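Local coordinates for beta-glucanase (Bacteroides thetaiotaomicron, PDB 6EUG), which probably hydrolyses beta-1,3-galactosidic links of arabinogalactan through its glycoside hydrolase family 43 part, the piece held in this chain and seen with glucoimidazole bound, at residues 106-111 with 128-133; 134-139 with 211-216; 100-105 with 153-158. One frame throughout, in Å; residues are numbered along the deposited sequence.

Interaction 1: residues 106-111 with 128-133. With GIM (glucoimidazole), chain B.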
loop_
_atom_site.group_PDB
_atom_site.type_symbol
_atom_site.label_atom_id
_atom_site.label_comp_id
_atom_site.label_asym_id
_atom_site.label_seq_id
_atom_site.Cartn_x
_atom_site.Cartn_y
_atom_site.Cartn_z
ATOM N N GLY A 106 -15.948 10.527 9.481
ATOM C CA GLY A 106 -14.944 11.549 9.774
ATOM C C GLY A 106 -13.529 11.007 9.865
ATOM O O GLY A 106 -12.572 11.783 9.759
ATOM N N CYS A 107 -13.380 9.686 10.066
ATOM C CA CYS A 107 -12.040 9.048 10.004
ATOM C C CYS A 107 -11.469 9.011 8.565
ATOM O O CYS A 107 -12.203 9.101 7.570
ATOM C CB CYS A 107 -12.091 7.643 10.618
ATOM S SG CYS A 107 -12.818 6.393 9.527
ATOM N N ILE A 108 -10.141 8.889 8.451
ATOM C CA ILE A 108 -9.480 8.709 7.145
ATOM C C ILE A 108 -9.242 7.206 6.924
ATOM O O ILE A 108 -8.725 6.533 7.818
ATOM C CB ILE A 108 -8.137 9.482 7.122
ATOM C CG1 ILE A 108 -8.395 11.003 7.088
ATOM C CG2 ILE A 108 -7.209 9.064 6.002
ATOM C CD1 ILE A 108 -7.153 11.806 7.422
ATOM N N MET A 109 -9.636 6.714 5.754
ATOM C CA MET A 109 -9.449 5.329 5.347
ATOM C C MET A 109 -8.763 5.348 3.980
ATOM O O MET A 109 -9.368 5.797 2.995
ATOM C CB MET A 109 -10.821 4.662 5.247
ATOM C CG MET A 109 -11.550 4.535 6.580
ATOM S SD MET A 109 -13.188 3.893 6.261
ATOM C CE MET A 109 -13.365 2.568 7.445
ATOM N N GLU A 110 -7.501 4.886 3.932
ATOM C CA GLU A 110 -6.660 4.903 2.714
ATOM C C GLU A 110 -5.977 3.569 2.375
ATOM O O GLU A 110 -5.728 2.723 3.251
ATOM C CB GLU A 110 -5.587 6.005 2.789
ATOM C CG GLU A 110 -6.186 7.405 2.777
ATOM C CD GLU A 110 -5.186 8.549 2.889
ATOM O OE1 GLU A 110 -3.951 8.307 3.029
ATOM O OE2 GLU A 110 -5.653 9.730 2.881
ATOM N N ARG A 111 -5.747 3.396 1.078
ATOM C CA ARG A 111 -4.923 2.326 0.541
ATOM C C ARG A 111 -5.346 0.929 0.984
ATOM O O ARG A 111 -4.516 0.101 1.347
ATOM C CB ARG A 111 -3.426 2.629 0.769
ATOM C CG ARG A 111 -2.927 3.847 0.005
ATOM C CD ARG A 111 -1.404 4.055 0.019
ATOM N NE ARG A 111 -1.065 5.297 -0.686
ATOM C CZ ARG A 111 -0.981 5.440 -2.016
ATOM N NH1 ARG A 111 -1.093 4.412 -2.838
ATOM N NH2 ARG A 111 -0.719 6.643 -2.553
ATOM N N HIS A 128 -4.964 1.705 5.849
ATOM C CA HIS A 128 -4.427 2.822 6.640
ATOM C C HIS A 128 -5.585 3.590 7.250
ATOM O O HIS A 128 -6.445 4.037 6.536
ATOM C CB HIS A 128 -3.595 3.707 5.688
ATOM C CG HIS A 128 -3.071 4.993 6.280
ATOM N ND1 HIS A 128 -2.590 6.013 5.481
ATOM C CD2 HIS A 128 -2.946 5.425 7.563
ATOM C CE1 HIS A 128 -2.226 7.028 6.247
ATOM N NE2 HIS A 128 -2.422 6.696 7.513
ATOM N N LEU A 129 -5.601 3.685 8.590
ATOM C CA LEU A 129 -6.608 4.422 9.343
ATOM C C LEU A 129 -5.989 5.598 10.108
ATOM O O LEU A 129 -4.962 5.436 10.759
ATOM C CB LEU A 129 -7.302 3.496 10.363
ATOM C CG LEU A 129 -8.389 4.130 11.263
ATOM C CD1 LEU A 129 -9.606 4.573 10.456
ATOM C CD2 LEU A 129 -8.817 3.141 12.334
ATOM N N GLU A 130 -6.641 6.774 10.048
ATOM C CA GLU A 130 -6.393 7.866 10.967
ATOM C C GLU A 130 -7.733 8.215 11.650
ATOM O O GLU A 130 -8.780 8.377 10.991
ATOM C CB GLU A 130 -5.818 9.101 10.258
ATOM C CG GLU A 130 -4.534 8.872 9.447
ATOM C CD GLU A 130 -3.263 8.655 10.250
ATOM O OE1 GLU A 130 -3.262 8.924 11.476
ATOM O OE2 GLU A 130 -2.223 8.264 9.636
ATOM N N LEU A 131 -7.684 8.285 12.981
ATOM C CA LEU A 131 -8.861 8.524 13.799
ATOM C C LEU A 131 -9.451 9.920 13.546
ATOM O O LEU A 131 -8.719 10.876 13.268
ATOM C CB LEU A 131 -8.535 8.339 15.285
ATOM C CG LEU A 131 -7.983 6.985 15.755
ATOM C CD1 LEU A 131 -7.573 7.024 17.229
ATOM C CD2 LEU A 131 -8.997 5.879 15.522
ATOM N N LYS A 132 -10.777 9.991 13.582
ATOM C CA LYS A 132 -11.521 11.241 13.400
ATOM C C LYS A 132 -10.950 12.344 14.251
ATOM O O LYS A 132 -10.719 12.164 15.451
ATOM C CB LYS A 132 -13.011 11.021 13.772
ATOM C CG LYS A 132 -13.877 12.285 13.754
ATOM C CD LYS A 132 -15.331 12.052 14.155
ATOM C CE LYS A 132 -16.137 13.360 14.057
ATOM N NZ LYS A 132 -17.492 13.225 14.652
ATOM N N GLY A 133 -10.715 13.480 13.607
ATOM C CA GLY A 133 -10.306 14.704 14.282
ATOM C C GLY A 133 -8.847 14.799 14.676
ATOM O O GLY A 133 -8.469 15.788 15.319
HETATM C C1 GIM B . 0.430 10.630 0.474
HETATM C C2 GIM B . -0.056 9.236 0.372
HETATM N N10 GIM B . -0.336 11.727 0.610
HETATM C C3 GIM B . -1.562 9.234 0.054
HETATM C C4 GIM B . -2.276 10.282 0.960
HETATM C C5 GIM B . -1.825 11.705 0.597
HETATM C C6 GIM B . -2.411 12.774 1.517
HETATM C C7 GIM B . 1.793 12.347 0.629
HETATM C C8 GIM B . 0.491 12.804 0.690
HETATM N N1 GIM B . 1.734 11.003 0.493
HETATM O O3 GIM B . -2.132 7.941 0.309
HETATM O O2 GIM B . 0.825 8.507 -0.525
HETATM O O4 GIM B . -2.082 10.052 2.379
HETATM O O6 GIM B . -1.861 12.663 2.826
HETATM O O HOH W 1 -2.195 6.015 2.717
#
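Glu110 and His128 face each other as an antiparallel hydrogen-bonded pair, and their side chains are joined by a water at the glucoimidazole pocket. Glu110 OE1 accepts a hydrogen bond from ligand O4 at 2.6 Å and a longer one from O3. The same oxygen receives a hydrogen bond from the water, which lies in the imidazole plane 2.8 Å from His128 ND1 and also bonds to ligand O3. ND1 and Glu110 OE1 themselves stay 3.6 Å apart. With CG beside its backbone N (chi1 -66°) and the chain extended beyond, Glu110 carries its carboxylate to the sugar-like ring. Arg111, next along the strand, brings the edge of its guanidinium to ligand C2: NH2 donates to O2 at 3.2 Å, and NE makes a weak bond to O3.

The second shell fixes the imidazole. His128 NE2 donates to Glu130 OE2 at 2.6 Å, nearly straight (168°) and close to the ring plane, which sets the ring's rotation and keeps ND1 turned to the water. Glu130, bent at chi2, also accepts from Ala139 N through OE1, while Glu110 OE2 is hydrogen-bonded to Tyr136 OH. Beside this polar row, Ile108 CB packs on Glu130 CB at 3.9 Å. On the other face, Leu129 CD1 meets Met109 CG and also touches Cys107 SG, just before the strand, at 3.8 Å.

Two pairs of backbone bonds, Ile108 with Glu130 and Glu110 with His128, lock the register. The segments form the open end of the hairpin 108-117/122-130, their axes at 160°. In the five-bladed propeller characteristic of family 43, strand 108-117 is the innermost strand of its four-stranded blade, beside the central axis where the ligand sits, and strand 122-130 pairs in turn with strand 140-146.

Interaction 2: residues 134-139 with 211-216. With GIM (glucoimidazole), chain B.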
loop_
_atom_site.group_PDB
_atom_site.type_symbol
_atom_site.label_atom_id
_atom_site.label_comp_id
_atom_site.label_asym_id
_atom_site.label_seq_id
_atom_site.Cartn_x
_atom_site.Cartn_y
_atom_site.Cartn_z
ATOM N N GLN A 134 -8.040 13.774 14.344
ATOM C CA GLN A 134 -6.636 13.708 14.759
ATOM C C GLN A 134 -5.625 13.906 13.621
ATOM O O GLN A 134 -4.428 13.647 13.795
ATOM C CB GLN A 134 -6.373 12.395 15.553
ATOM C CG GLN A 134 -7.313 12.262 16.741
ATOM C CD GLN A 134 -6.864 11.259 17.789
ATOM O OE1 GLN A 134 -5.684 11.153 18.115
ATOM N NE2 GLN A 134 -7.823 10.521 18.339
ATOM N N GLY A 135 -6.075 14.404 12.468
ATOM C CA GLY A 135 -5.181 14.599 11.309
ATOM C C GLY A 135 -4.547 13.268 10.868
ATOM O O GLY A 135 -5.214 12.249 10.809
ATOM N N TYR A 136 -3.257 13.281 10.577
ATOM C CA TYR A 136 -2.500 12.045 10.286
ATOM C C TYR A 136 -1.597 11.592 11.487
ATOM O O TYR A 136 -0.681 10.781 11.327
ATOM C CB TYR A 136 -1.690 12.208 8.971
ATOM C CG TYR A 136 -2.516 12.121 7.683
ATOM C CD1 TYR A 136 -3.118 13.249 7.143
ATOM C CD2 TYR A 136 -2.660 10.915 6.992
ATOM C CE1 TYR A 136 -3.873 13.192 5.972
ATOM C CE2 TYR A 136 -3.421 10.843 5.825
ATOM C CZ TYR A 136 -4.018 11.998 5.304
ATOM O OH TYR A 136 -4.785 11.985 4.147
ATOM N N GLY A 137 -1.868 12.100 12.681
ATOM C CA GLY A 137 -1.150 11.720 13.895
ATOM C C GLY A 137 -1.140 10.241 14.275
ATOM O O GLY A 137 -0.079 9.684 14.490
ATOM N N PRO A 138 -2.325 9.603 14.392
ATOM C CA PRO A 138 -2.351 8.225 14.904
ATOM C C PRO A 138 -1.532 7.156 14.148
ATOM O O PRO A 138 -1.038 6.224 14.774
ATOM C CB PRO A 138 -3.857 7.889 14.939
ATOM C CG PRO A 138 -4.509 9.226 15.129
ATOM C CD PRO A 138 -3.671 10.198 14.341
ATOM N N ALA A 139 -1.459 7.252 12.810
ATOM C CA ALA A 139 -0.656 6.376 11.970
ATOM C C ALA A 139 -0.909 4.905 12.245
ATOM O O ALA A 139 0.018 4.167 12.620
ATOM C CB ALA A 139 0.838 6.732 12.099
ATOM N N MET A 211 4.731 3.053 13.630
ATOM C CA MET A 211 3.774 3.801 12.828
ATOM C C MET A 211 3.524 3.113 11.503
ATOM O O MET A 211 4.408 2.473 10.971
ATOM C CB MET A 211 4.270 5.233 12.567
ATOM C CG MET A 211 4.412 6.098 13.828
ATOM S SD MET A 211 5.224 7.677 13.546
ATOM C CE MET A 211 4.011 8.533 12.532
ATOM N N SER A 212 2.282 3.207 11.015
ATOM C CA SER A 212 1.901 2.644 9.695
ATOM C C SER A 212 1.036 3.622 8.962
ATOM O O SER A 212 -0.051 3.938 9.455
ATOM C CB SER A 212 1.131 1.298 9.900
ATOM O OG SER A 212 0.838 0.648 8.662
ATOM N N ARG A 213 1.514 4.127 7.808
ATOM C CA ARG A 213 0.736 4.992 6.938
ATOM C C ARG A 213 0.491 4.295 5.578
ATOM O O ARG A 213 -0.278 3.324 5.552
ATOM C CB ARG A 213 1.300 6.434 6.877
ATOM C CG ARG A 213 1.264 7.152 8.219
ATOM C CD ARG A 213 1.058 8.656 8.020
ATOM N NE ARG A 213 1.100 9.466 9.244
ATOM C CZ ARG A 213 2.187 10.080 9.720
ATOM N NH1 ARG A 213 3.385 9.933 9.136
ATOM N NH2 ARG A 213 2.090 10.825 10.823
ATOM N N ASP A 214 1.131 4.719 4.487
ATOM C CA ASP A 214 0.977 4.010 3.221
ATOM C C ASP A 214 1.395 2.527 3.431
ATOM O O ASP A 214 2.353 2.240 4.179
ATOM C CB ASP A 214 1.849 4.589 2.097
ATOM C CG ASP A 214 1.370 5.926 1.563
ATOM O OD1 ASP A 214 0.347 6.508 2.005
ATOM O OD2 ASP A 214 2.033 6.394 0.604
ATOM N N MET A 215 0.622 1.617 2.832
ATOM C CA MET A 215 0.795 0.162 3.045
ATOM C C MET A 215 0.309 -0.717 1.901
ATOM O O MET A 215 -0.471 -0.297 1.035
ATOM C CB MET A 215 0.080 -0.266 4.346
ATOM C CG MET A 215 -1.416 0.057 4.437
ATOM S SD MET A 215 -2.496 -1.172 5.212
ATOM C CE MET A 215 -2.538 -2.378 3.868
ATOM N N THR A 216 0.784 -1.976 1.924
ATOM C CA THR A 216 0.243 -3.012 1.113
ATOM C C THR A 216 0.375 -4.369 1.812
ATOM O O THR A 216 0.843 -4.448 2.970
ATOM C CB THR A 216 0.842 -3.001 -0.296
ATOM O OG1 THR A 216 0.044 -3.811 -1.177
ATOM C CG2 THR A 216 2.321 -3.481 -0.317
HETATM C C1 GIM B . 0.430 10.630 0.474
HETATM C C2 GIM B . -0.056 9.236 0.372
HETATM N N10 GIM B . -0.336 11.727 0.610
HETATM C C3 GIM B . -1.562 9.234 0.054
HETATM C C4 GIM B . -2.276 10.282 0.960
HETATM C C5 GIM B . -1.825 11.705 0.597
HETATM C C6 GIM B . -2.411 12.774 1.517
HETATM C C7 GIM B . 1.793 12.347 0.629
HETATM C C8 GIM B . 0.491 12.804 0.690
HETATM N N1 GIM B . 1.734 11.003 0.493
HETATM O O3 GIM B . -2.132 7.941 0.309
HETATM O O2 GIM B . 0.825 8.507 -0.525
HETATM O O4 GIM B . -2.082 10.052 2.379
HETATM O O6 GIM B . -1.861 12.663 2.826
#
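Arg213 leaves its backbone with CG beside the N (chi1 -63°), bends at chi2 (-148°) and then runs straight to NE, which lays the guanidinium edge against the carbonyl oxygen of Tyr136. Two nitrogens grip that one atom side-on. Arg213 NH2 reaches Tyr136 O at 2.8 Å from above the carbonyl plane, whereas NE lies 3.0 Å from the same oxygen, in that plane and on a lone pair. Ala139 CB sits over one face of the guanidinium and also touches Met211 CE at 3.7 Å. The main chains are tied by Ser212 N, which donates to Ala139 O at 2.9 Å.

From this base two side chains go on to glucoimidazole. The phenol of Tyr136 passes obliquely by the ligand, its CZ 3.4 Å from O6, with OH held by Glu110 OE2. Asp214 OD2 accepts from ligand O2 at 2.7 Å and from Ala264 N as well.

The arginine binds Tyr136 through its carbonyl, not its phenol. Its charge, further held by Asn234 through NH1, would polarise that carbonyl while the type II' turn from Gln134 to Gly137 presents it, consistent with a fixed setting for Tyr136 in the pocket.

Interaction 3: residues 100-105 with 153-158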
loop_
_atom_site.group_PDB
_atom_site.type_symbol
_atom_site.label_atom_id
_atom_site.label_comp_id
_atom_site.label_asym_id
_atom_site.label_seq_id
_atom_site.Cartn_x
_atom_site.Cartn_y
_atom_site.Cartn_z
ATOM N N GLY A 100 -17.665 7.609 18.685
ATOM C CA GLY A 100 -16.368 7.226 19.224
ATOM C C GLY A 100 -15.711 5.971 18.669
ATOM O O GLY A 100 -14.647 5.590 19.140
ATOM N N HIS A 101 -16.336 5.332 17.686
ATOM C CA HIS A 101 -15.807 4.088 17.058
ATOM C C HIS A 101 -14.543 4.408 16.251
ATOM O O HIS A 101 -14.429 5.508 15.674
ATOM C CB HIS A 101 -16.858 3.463 16.146
ATOM C CG HIS A 101 -16.570 2.045 15.765
ATOM N ND1 HIS A 101 -15.788 1.705 14.685
ATOM C CD2 HIS A 101 -16.984 0.873 16.316
ATOM C CE1 HIS A 101 -15.712 0.386 14.597
ATOM N NE2 HIS A 101 -16.444 -0.145 15.565
ATOM N N ASP A 102 -13.617 3.457 16.176
ATOM C CA ASP A 102 -12.351 3.680 15.455
ATOM C C ASP A 102 -12.615 4.093 13.993
ATOM O O ASP A 102 -11.885 4.934 13.459
ATOM C CB ASP A 102 -11.448 2.407 15.453
ATOM C CG ASP A 102 -10.692 2.173 16.771
ATOM O OD1 ASP A 102 -10.874 2.945 17.760
ATOM O OD2 ASP A 102 -9.896 1.168 16.809
ATOM N N ILE A 103 -13.620 3.504 13.340
ATOM C CA ILE A 103 -13.958 3.882 11.939
ATOM C C ILE A 103 -15.221 4.742 11.791
ATOM O O ILE A 103 -15.901 4.723 10.745
ATOM C CB ILE A 103 -13.949 2.680 10.962
ATOM C CG1 ILE A 103 -14.947 1.589 11.340
ATOM C CG2 ILE A 103 -12.533 2.106 10.873
ATOM C CD1 ILE A 103 -15.250 0.637 10.192
ATOM N N GLU A 104 -15.523 5.531 12.818
ATOM C CA GLU A 104 -16.651 6.465 12.756
ATOM C C GLU A 104 -16.499 7.451 11.603
ATOM O O GLU A 104 -15.356 7.842 11.239
ATOM C CB GLU A 104 -16.838 7.196 14.086
ATOM C CG GLU A 104 -15.787 8.205 14.475
ATOM C CD GLU A 104 -16.097 8.807 15.833
ATOM O OE1 GLU A 104 -15.150 8.801 16.658
ATOM O OE2 GLU A 104 -17.292 9.220 16.068
ATOM N N LYS A 105 -17.634 7.846 11.023
ATOM C CA LYS A 105 -17.628 8.843 9.939
ATOM C C LYS A 105 -16.819 10.077 10.377
ATOM O O LYS A 105 -16.996 10.596 11.505
ATOM C CB LYS A 105 -19.048 9.261 9.523
ATOM C CG LYS A 105 -19.118 9.975 8.175
ATOM C CD LYS A 105 -20.484 10.554 7.900
ATOM C CE LYS A 105 -20.398 11.731 6.930
ATOM N NZ LYS A 105 -20.746 11.231 5.598
ATOM N N TYR A 153 -17.770 -6.248 4.908
ATOM C CA TYR A 153 -16.719 -6.559 5.855
ATOM C C TYR A 153 -17.068 -6.064 7.268
ATOM O O TYR A 153 -17.671 -4.978 7.452
ATOM C CB TYR A 153 -15.354 -5.937 5.395
ATOM C CG TYR A 153 -14.758 -6.640 4.176
ATOM C CD1 TYR A 153 -15.374 -6.549 2.893
ATOM C CD2 TYR A 153 -13.609 -7.449 4.290
ATOM C CE1 TYR A 153 -14.876 -7.263 1.789
ATOM C CE2 TYR A 153 -13.088 -8.139 3.168
ATOM C CZ TYR A 153 -13.695 -8.037 1.926
ATOM O OH TYR A 153 -13.195 -8.760 0.832
ATOM N N ARG A 154 -16.629 -6.852 8.259
ATOM C CA ARG A 154 -16.765 -6.539 9.692
ATOM C C ARG A 154 -15.408 -6.048 10.274
ATOM O O ARG A 154 -14.428 -6.799 10.289
ATOM C CB ARG A 154 -17.265 -7.772 10.463
ATOM C CG ARG A 154 -17.215 -7.648 11.995
ATOM C CD ARG A 154 -17.836 -8.863 12.712
ATOM N NE ARG A 154 -17.240 -10.173 12.372
ATOM C CZ ARG A 154 -16.132 -10.719 12.907
ATOM N NH1 ARG A 154 -15.392 -10.090 13.825
ATOM N NH2 ARG A 154 -15.751 -11.926 12.500
ATOM N N PHE A 155 -15.389 -4.802 10.778
ATOM C CA PHE A 155 -14.206 -4.220 11.447
ATOM C C PHE A 155 -13.857 -5.057 12.682
ATOM O O PHE A 155 -14.760 -5.459 13.452
ATOM C CB PHE A 155 -14.471 -2.744 11.883
ATOM C CG PHE A 155 -13.391 -2.144 12.749
ATOM C CD1 PHE A 155 -12.261 -1.578 12.169
ATOM C CD2 PHE A 155 -13.481 -2.150 14.145
ATOM C CE1 PHE A 155 -11.248 -1.036 12.948
ATOM C CE2 PHE A 155 -12.454 -1.622 14.930
ATOM C CZ PHE A 155 -11.337 -1.052 14.337
ATOM N N ILE A 156 -12.570 -5.339 12.843
ATOM C CA ILE A 156 -12.060 -6.049 14.030
ATOM C C ILE A 156 -11.326 -5.120 14.979
ATOM O O ILE A 156 -11.701 -5.012 16.127
ATOM C CB ILE A 156 -11.163 -7.253 13.667
ATOM C CG1 ILE A 156 -11.922 -8.244 12.795
ATOM C CG2 ILE A 156 -10.658 -7.930 14.932
ATOM C CD1 ILE A 156 -11.049 -9.334 12.202
ATOM N N ARG A 157 -10.215 -4.528 14.543
ATOM C CA ARG A 157 -9.409 -3.664 15.425
ATOM C C ARG A 157 -8.408 -2.834 14.605
ATOM O O ARG A 157 -8.275 -3.055 13.394
ATOM C CB ARG A 157 -8.683 -4.494 16.497
ATOM C CG ARG A 157 -7.493 -5.276 15.964
ATOM C CD ARG A 157 -6.740 -6.087 17.013
ATOM N NE ARG A 157 -7.540 -7.243 17.450
ATOM C CZ ARG A 157 -7.566 -8.475 16.908
ATOM N NH1 ARG A 157 -8.381 -9.387 17.456
ATOM N NH2 ARG A 157 -6.846 -8.826 15.831
ATOM N N SER A 158 -7.809 -1.835 15.266
ATOM C CA SER A 158 -6.784 -0.973 14.656
ATOM C C SER A 158 -5.698 -0.692 15.672
ATOM O O SER A 158 -5.903 -0.819 16.899
ATOM C CB SER A 158 -7.373 0.350 14.119
ATOM O OG SER A 158 -7.654 1.299 15.158
HETATM O O HOH W 2 -9.276 -1.138 17.842
#
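Phe155 points its side chain at the turn 101-104 and meets three consecutive residues there. Its CG stands anti to the backbone N (chi1 171°), which sends the ring from the strand toward the loop. At the base, Phe155 CB touches Ile103 CD1 at 3.9 Å. One side of the ring, CD1 and CE1, runs past the other branch of the isoleucine, with CD1 3.9 Å from Ile103 CG2. CD2 comes within 3.4 Å of His101 CE1, and CE2 also lies near that carbon. The two rings make an offset edge-to-face pair, the imidazole edge turned to the phenyl face, with centroids 5.0 Å apart and planes at 68°. At the tip, CZ lies 3.6 Å from Asp102 OD2, which sits at the ring's edge with the carboxylate turned 79° from the phenyl plane.

Past this tip the contact becomes polar. Ser158 OG donates to Asp102 OD2 at 2.8 Å, from above the carboxylate plane, and also bonds to Arg140. A water adds a second link, donating a hydrogen bond to Asp102 OD2 at 2.6 Å and accepting one from Ser158 N. Within the type I turn, Ile103 N donates to His101 ND1, which helps hold the imidazole beside the phenyl ring.

A classic beta bulge at Ile156 and Arg157, opposite Val143, lies between Phe155 and Ser158 on the strand. Strand 154-159 is the outermost strand of its blade, and residues 100-105, part of the loop from strand 87-94 of the preceding blade to strand 108-117, pack against it. Ile103 also touches Met109 on strand 108-117 and Leu129 on strand 122-130.

Overall arrangement
Interaction 1 is the buried one, two neighbouring strands of a single blade; interaction 2 is partly buried, and interaction 3 lies at the surface. Interactions 1 and 2 both reach glucoimidazole and join through Glu110 with Tyr136 and Glu130 with Ala139, so one network of charged and polar groups spans them. Interaction 2 bridges this blade to the one beginning at strand 215-219. Interaction 3 sets the inter-blade loop 100-105 against the outer strand of the blade of interaction 1 and meets its side chains, Met109 on Ile103 and Leu129 by Ser158, but takes no part in the pocket. Strand pairing dominates 106-111/128-133, an arginine-carbonyl grip 134-139/211-216, and aromatic packing with one carboxylate 100-105/153-158.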